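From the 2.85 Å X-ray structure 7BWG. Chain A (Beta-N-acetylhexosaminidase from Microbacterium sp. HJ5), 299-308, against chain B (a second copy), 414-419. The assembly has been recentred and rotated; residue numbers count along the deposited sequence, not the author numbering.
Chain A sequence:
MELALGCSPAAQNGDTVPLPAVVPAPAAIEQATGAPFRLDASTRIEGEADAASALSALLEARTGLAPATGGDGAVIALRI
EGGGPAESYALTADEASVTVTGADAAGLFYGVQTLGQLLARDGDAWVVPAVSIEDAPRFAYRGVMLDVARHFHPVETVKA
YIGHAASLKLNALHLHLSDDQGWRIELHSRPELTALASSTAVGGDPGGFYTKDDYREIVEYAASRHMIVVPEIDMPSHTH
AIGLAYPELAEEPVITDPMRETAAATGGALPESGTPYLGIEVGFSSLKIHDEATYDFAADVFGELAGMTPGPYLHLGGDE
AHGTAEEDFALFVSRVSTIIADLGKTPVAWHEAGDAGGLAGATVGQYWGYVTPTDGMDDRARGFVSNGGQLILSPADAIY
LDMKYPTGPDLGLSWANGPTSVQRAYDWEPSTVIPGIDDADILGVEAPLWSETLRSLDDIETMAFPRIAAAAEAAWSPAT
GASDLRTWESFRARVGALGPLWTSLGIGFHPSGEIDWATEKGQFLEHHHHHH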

# COMPACT_ATOMS: atom_id res chain seq x y z
N ALA A 299 9.40 1.50 11.13
CA ALA A 299 9.16 2.09 9.82
C ALA A 299 9.04 1.02 8.74
O ALA A 299 8.20 1.12 7.84
CB ALA A 299 10.26 3.09 9.47
N ASP A 300 9.89 -0.01 8.81
CA ASP A 300 9.83 -1.08 7.83
C ASP A 300 8.54 -1.88 7.95
O ASP A 300 7.92 -2.22 6.93
CB ASP A 300 11.05 -2.00 7.98
N VAL A 301 8.13 -2.19 9.17
CA VAL A 301 6.92 -2.98 9.37
C VAL A 301 5.68 -2.16 9.01
O VAL A 301 4.80 -2.63 8.28
CB VAL A 301 6.85 -3.51 10.81
CG1 VAL A 301 5.52 -4.20 11.06
CG2 VAL A 301 8.00 -4.47 11.08
N PHE A 302 5.60 -0.93 9.51
CA PHE A 302 4.44 -0.09 9.23
C PHE A 302 4.42 0.37 7.78
O PHE A 302 3.34 0.56 7.20
CB PHE A 302 4.41 1.11 10.17
CG PHE A 302 3.74 0.82 11.49
CD1 PHE A 302 2.47 0.28 11.52
CD2 PHE A 302 4.38 1.09 12.68
CE1 PHE A 302 1.84 0.02 12.73
CE2 PHE A 302 3.77 0.83 13.89
CZ PHE A 302 2.49 0.29 13.92
N GLY A 303 5.59 0.55 7.17
CA GLY A 303 5.63 0.88 5.75
C GLY A 303 5.12 -0.26 4.88
O GLY A 303 4.35 -0.05 3.95
N GLU A 304 5.56 -1.49 5.18
CA GLU A 304 5.05 -2.65 4.45
C GLU A 304 3.59 -2.91 4.80
O GLU A 304 2.81 -3.34 3.94
CB GLU A 304 5.91 -3.87 4.76
CG GLU A 304 5.46 -5.14 4.06
CD GLU A 304 6.61 -6.07 3.74
OE1 GLU A 304 6.40 -7.30 3.72
OE2 GLU A 304 7.73 -5.57 3.51
N LEU A 305 3.20 -2.66 6.05
CA LEU A 305 1.82 -2.87 6.46
C LEU A 305 0.88 -1.94 5.70
O LEU A 305 -0.14 -2.38 5.16
CB LEU A 305 1.68 -2.65 7.97
CG LEU A 305 0.59 -3.43 8.70
CD1 LEU A 305 1.08 -4.83 9.04
CD2 LEU A 305 0.15 -2.70 9.95
N ALA A 306 1.23 -0.65 5.63
CA ALA A 306 0.36 0.32 4.97
C ALA A 306 0.11 -0.05 3.51
O ALA A 306 -0.99 0.18 2.98
CB ALA A 306 0.96 1.72 5.06
N GLY A 307 1.11 -0.64 2.85
CA GLY A 307 0.94 -1.06 1.47
C GLY A 307 -0.08 -2.17 1.29
O GLY A 307 -0.63 -2.32 0.20
N MET A 308 -0.34 -2.94 2.34
CA MET A 308 -1.28 -4.05 2.28
C MET A 308 -2.70 -3.66 2.66
O MET A 308 -3.62 -4.46 2.45
CB MET A 308 -0.81 -5.19 3.18
CG MET A 308 0.61 -5.66 2.91
SD MET A 308 1.06 -7.12 3.86
CE MET A 308 1.79 -6.38 5.32
N SER B 414 5.59 7.12 -0.91
CA SER B 414 5.94 6.05 0.01
C SER B 414 5.06 4.82 -0.18
O SER B 414 4.99 3.97 0.72
CB SER B 414 5.82 6.53 1.46
OG SER B 414 4.51 6.98 1.75
N TRP B 415 4.41 4.68 -1.34
CA TRP B 415 3.40 3.64 -1.52
C TRP B 415 3.99 2.24 -1.58
O TRP B 415 3.24 1.27 -1.48
CB TRP B 415 2.58 3.91 -2.78
CG TRP B 415 3.37 3.81 -4.06
CD1 TRP B 415 3.91 4.84 -4.77
CD2 TRP B 415 3.69 2.61 -4.78
NE1 TRP B 415 4.55 4.36 -5.88
CE2 TRP B 415 4.44 3.00 -5.91
CE3 TRP B 415 3.43 1.26 -4.57
CZ2 TRP B 415 4.92 2.08 -6.84
CZ3 TRP B 415 3.91 0.34 -5.49
CH2 TRP B 415 4.65 0.75 -6.61
N ALA B 416 5.31 2.11 -1.76
CA ALA B 416 5.94 0.80 -1.82
C ALA B 416 5.80 0.09 -0.48
O ALA B 416 4.75 -0.50 -0.19
CB ALA B 416 7.42 0.93 -2.21
N ASN B 417 6.85 0.12 0.33
CA ASN B 417 6.81 -0.34 1.71
C ASN B 417 7.50 0.66 2.61
O ASN B 417 8.38 0.33 3.41
CB ASN B 417 7.42 -1.73 1.84
CG ASN B 417 6.62 -2.79 1.10
OD1 ASN B 417 5.39 -2.80 1.14
ND2 ASN B 417 7.33 -3.69 0.42
N GLY B 418 7.09 1.92 2.48
CA GLY B 418 7.72 3.01 3.19
C GLY B 418 8.70 3.75 2.30
O GLY B 418 8.78 3.52 1.09
N PRO B 419 9.45 4.68 2.88
CA PRO B 419 10.53 5.33 2.14
C PRO B 419 11.58 4.32 1.72
O PRO B 419 11.71 3.23 2.28
CB PRO B 419 11.09 6.35 3.13
CG PRO B 419 9.99 6.58 4.11
CD PRO B 419 9.27 5.27 4.22

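Chain A contributes a helix, and chain B a loop that packs across one face of it. The contact is small, burying 236 Å² in total, and no hydrogen bond crosses it among the atoms modelled. Close packing, much of it between backbone atoms, brings the two together.

A:Ala299 lies at the edge of the contact and loses little surface to the loop. Its O accepts a hydrogen bond from A:Gly303 N at 2.8 Å, within the helix. A:Asp300 points its CA-to-CB bond away from chain B, and its carboxylate is not modelled. Its backbone comes nearer, with A:Asp300 O 4.4 Å from B:Asn417 O. The CA-to-CB bonds of A:Val301 and A:Phe302 also point away. Both are buried elsewhere in the structure, where apolar side chains fit, and neither touches the loop.

A:Gly303 is the centre of the contact. Its CA is 3.9 Å from the CA of B:Gly418, so two glycines meet where the CA atoms of the two stretches come closest. A CB on A:Gly303 would point toward the loop and clash, at 2.5 Å from B:Asn417 O and 2.9 Å from B:Gly418 CA. The carbonyl also takes part. A:Gly303 O lies 3.3 Å from B:Asn417 CA in a CA-H...O contact, with an angle of 140° at the hydrogen. The same oxygen accepts only a weak helix bond, from A:Gly307 N at 3.5 Å.

B:Gly418 is glycine for its own reasons too. With phi near 99° and psi near -173°, a CB would be jammed against the preceding carbonyl oxygen, and it would clash with B:Pro419 CD.

A:Glu304 is buried and sets its CA-to-CB bond sideways, with chi1 at 180° (t). Its CA is 4.0 Å from the CA of B:Asn417. Both carboxylate oxygens are hydrogen-bonded elsewhere in the structure, so the buried acid is satisfied. B:Asn417, with chi1 in m, lays its side chain alongside A:Glu304 and has the largest area covered of any residue here, 80 Å².

The CA-to-CB bond of A:Leu305 points away, and the residue is buried without touching the loop. A:Ala306 is set sideways and also makes no contact.

A:Gly307 repeats the theme one turn after A:Gly303. Its CA is 4.2 Å from B:Ala416 O and 4.4 Å from B:Trp415 O. A CB would point toward the loop and clash with B:Ala416 O at 2.9 Å. The CA-to-CB bonds of B:Trp415 and B:Ala416 point away, and their carbonyl oxygens face the helix. A:Met308 adds almost nothing.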